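Local coordinates for protein thiamine pyrophosphokinase (Candida albicans, PDB 2G9Z) that catalyses the transfer of a pyrophosphate group from ATP to thiamine, making the cofactor thiamine pyrophosphate, at residues Tyr152-Asp155 with Phe156-Ser159. Numbering follows the deposited sequence.
With MG (magnesium ion), chain C; VNP (3-[(4-amino-2-methylpyrimidin-5-yl)methyl]-5-(2-{[hydroxy(phosphonoamino)phosphoryl]oxy}ethyl)-4-methyl-1,3-thiazol-3-I um), chain H.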
loop_
_atom_site.group_PDB
_atom_site.type_symbol
_atom_site.label_atom_id
_atom_site.label_comp_id
_atom_site.label_asym_id
_atom_site.label_seq_id
_atom_site.Cartn_x
_atom_site.Cartn_y
_atom_site.Cartn_z
ATOM N N TYR A 152 10.438 -12.968 -14.574
ATOM C CA TYR A 152 10.023 -13.542 -13.311
ATOM C C TYR A 152 10.489 -12.799 -12.066
ATOM O O TYR A 152 10.076 -13.126 -10.956
ATOM C CB TYR A 152 10.434 -15.020 -13.303
ATOM C CG TYR A 152 9.631 -15.799 -14.329
ATOM C CD1 TYR A 152 8.483 -16.495 -13.957
ATOM C CD2 TYR A 152 9.946 -15.730 -15.689
ATOM C CE1 TYR A 152 7.661 -17.097 -14.909
ATOM C CE2 TYR A 152 9.126 -16.328 -16.651
ATOM C CZ TYR A 152 7.984 -17.007 -16.250
ATOM O OH TYR A 152 7.159 -17.587 -17.186
ATOM N N TYR A 153 11.325 -11.784 -12.260
ATOM C CA TYR A 153 11.818 -10.948 -11.162
ATOM C C TYR A 153 11.586 -9.494 -11.584
ATOM O O TYR A 153 11.752 -9.168 -12.758
ATOM C CB TYR A 153 13.320 -11.155 -10.962
ATOM C CG TYR A 153 13.744 -12.564 -10.615
ATOM C CD1 TYR A 153 13.746 -13.007 -9.293
ATOM C CD2 TYR A 153 14.180 -13.443 -11.608
ATOM C CE1 TYR A 153 14.183 -14.292 -8.964
ATOM C CE2 TYR A 153 14.615 -14.732 -11.291
ATOM C CZ TYR A 153 14.617 -15.146 -9.966
ATOM O OH TYR A 153 15.072 -16.404 -9.645
ATOM N N ASN A 154 11.206 -8.621 -10.654
ATOM C CA ASN A 154 10.999 -7.218 -11.016
ATOM C C ASN A 154 12.275 -6.399 -10.806
ATOM O O ASN A 154 13.267 -6.899 -10.270
ATOM C CB ASN A 154 9.841 -6.596 -10.216
ATOM C CG ASN A 154 10.111 -6.540 -8.721
ATOM O OD1 ASN A 154 11.251 -6.665 -8.271
ATOM N ND2 ASN A 154 9.054 -6.339 -7.944
ATOM N N ASP A 155 12.246 -5.137 -11.218
ATOM C CA ASP A 155 13.413 -4.283 -11.084
ATOM C C ASP A 155 13.875 -4.116 -9.652
ATOM O O ASP A 155 15.066 -3.949 -9.394
ATOM C CB ASP A 155 13.136 -2.917 -11.700
ATOM C CG ASP A 155 12.817 -3.010 -13.168
ATOM O OD1 ASP A 155 13.342 -3.929 -13.834
ATOM O OD2 ASP A 155 12.048 -2.165 -13.656
ATOM N N PHE A 156 12.928 -4.143 -8.722
ATOM C CA PHE A 156 13.259 -4.003 -7.313
ATOM C C PHE A 156 14.173 -5.137 -6.875
ATOM O O PHE A 156 15.250 -4.908 -6.321
ATOM C CB PHE A 156 11.993 -4.034 -6.455
ATOM C CG PHE A 156 12.270 -3.981 -4.980
ATOM C CD1 PHE A 156 12.513 -2.766 -4.347
ATOM C CD2 PHE A 156 12.338 -5.150 -4.232
ATOM C CE1 PHE A 156 12.823 -2.716 -2.987
ATOM C CE2 PHE A 156 12.649 -5.109 -2.868
ATOM C CZ PHE A 156 12.892 -3.888 -2.249
ATOM N N THR A 157 13.722 -6.363 -7.112
ATOM C CA THR A 157 14.479 -7.548 -6.735
ATOM C C THR A 157 15.825 -7.618 -7.447
ATOM O O THR A 157 16.844 -7.925 -6.830
ATOM C CB THR A 157 13.663 -8.823 -7.024
ATOM O OG1 THR A 157 12.452 -8.789 -6.255
ATOM C CG2 THR A 157 14.455 -10.064 -6.639
ATOM N N LYS A 158 15.832 -7.331 -8.745
ATOM C CA LYS A 158 17.080 -7.350 -9.501
ATOM C C LYS A 158 18.062 -6.357 -8.896
ATOM O O LYS A 158 19.262 -6.625 -8.836
ATOM C CB LYS A 158 16.819 -7.015 -10.972
ATOM C CG LYS A 158 16.031 -8.103 -11.698
ATOM C CD LYS A 158 15.463 -7.611 -13.018
ATOM C CE LYS A 158 14.652 -8.708 -13.694
ATOM N NZ LYS A 158 14.026 -8.272 -14.968
ATOM N N SER A 159 17.551 -5.215 -8.436
ATOM C CA SER A 159 18.401 -4.195 -7.822
ATOM C C SER A 159 18.958 -4.663 -6.481
ATOM O O SER A 159 20.129 -4.427 -6.168
ATOM C CB SER A 159 17.624 -2.883 -7.622
ATOM O OG SER A 159 17.327 -2.273 -8.865
HETATM MG MG MG C . 11.348 -2.051 -15.720
HETATM O O2G VNP H . 7.222 -4.361 -16.026
HETATM P PG VNP H . 6.788 -3.442 -14.781
HETATM O O3G VNP H . 5.349 -3.612 -14.475
HETATM O O1G VNP H . 7.134 -1.928 -15.204
HETATM N N3B VNP H . 7.733 -3.819 -13.513
HETATM P PB VNP H . 9.219 -4.320 -13.927
HETATM O O2B VNP H . 10.027 -4.478 -12.698
HETATM O O1B VNP H . 9.736 -3.406 -14.970
HETATM O O1 VNP H . 8.979 -5.764 -14.600
HETATM C C7 VNP H . 8.401 -6.884 -13.918
HETATM C C12 VNP H . 8.981 -8.135 -14.582
HETATM C C11 VNP H . 8.442 -9.485 -14.101
HETATM C C10 VNP H . 7.091 -9.924 -14.670
HETATM C CM4 VNP H . 6.610 -9.524 -16.067
HETATM S S1 VNP H . 8.130 -9.698 -12.317
HETATM C C9 VNP H . 6.814 -10.817 -12.593
HETATM N N5 VNP H . 6.356 -10.668 -13.837
HETATM C C7A VNP H . 5.056 -11.205 -14.269
HETATM C C5A VNP H . 4.617 -12.450 -13.492
HETATM C C6A VNP H . 3.462 -12.324 -12.730
HETATM N N1A VNP H . 2.939 -13.370 -12.115
HETATM C C2A VNP H . 3.508 -14.578 -12.204
HETATM C CM2 VNP H . 2.858 -15.775 -11.506
HETATM N N3A VNP H . 4.631 -14.745 -12.918
HETATM C C4A VNP H . 5.197 -13.714 -13.560
HETATM N N4A VNP H . 6.317 -13.916 -14.247
HETATM O O HOH W 1 9.758 -0.547 -14.825
#
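An Asn N-cap opens helix 155-170 at the active site, where Asn154 lies next to the imidodiphosphate of VNP and reaches back to Thr157. With CG held between the backbone N and the carbonyl carbon (chi1 64°), Asn154 turns OD1 over the first helical turn. There OD1 takes the Thr157 N-H almost head-on at 2.7 Å (N-H...O 177°), while Thr157 OG1 donates to it from above the amide plane. Asn154 O receives Lys158 N at 3.0 Å, an i to i+4 helical bond. The same turn presents Asp155 N to VNP O2B at 2.7 Å, so the helix start probably helps stabilise the phosphate charge. Asp155 OD2 binds magnesium at 2.2 Å, as does VNP O1B; a water, Asp91, Asp126 and Asp128 complete the six ligands. The extended Lys158 chain passes the carbonyl and CB of Tyr153, CE lying 3.9 Å from CB, and its NZ is hydrogen-bonded to the carbonyls of Gln148 and Ser150. The Tyr152 ring takes VNP N4A over one face, and its OH is hydrogen-bonded to Glu26 of the second subunit. One turn on, Ser159 N and OG reach Asp155 O from opposite faces of its carbonyl plane, each at 2.9 Å.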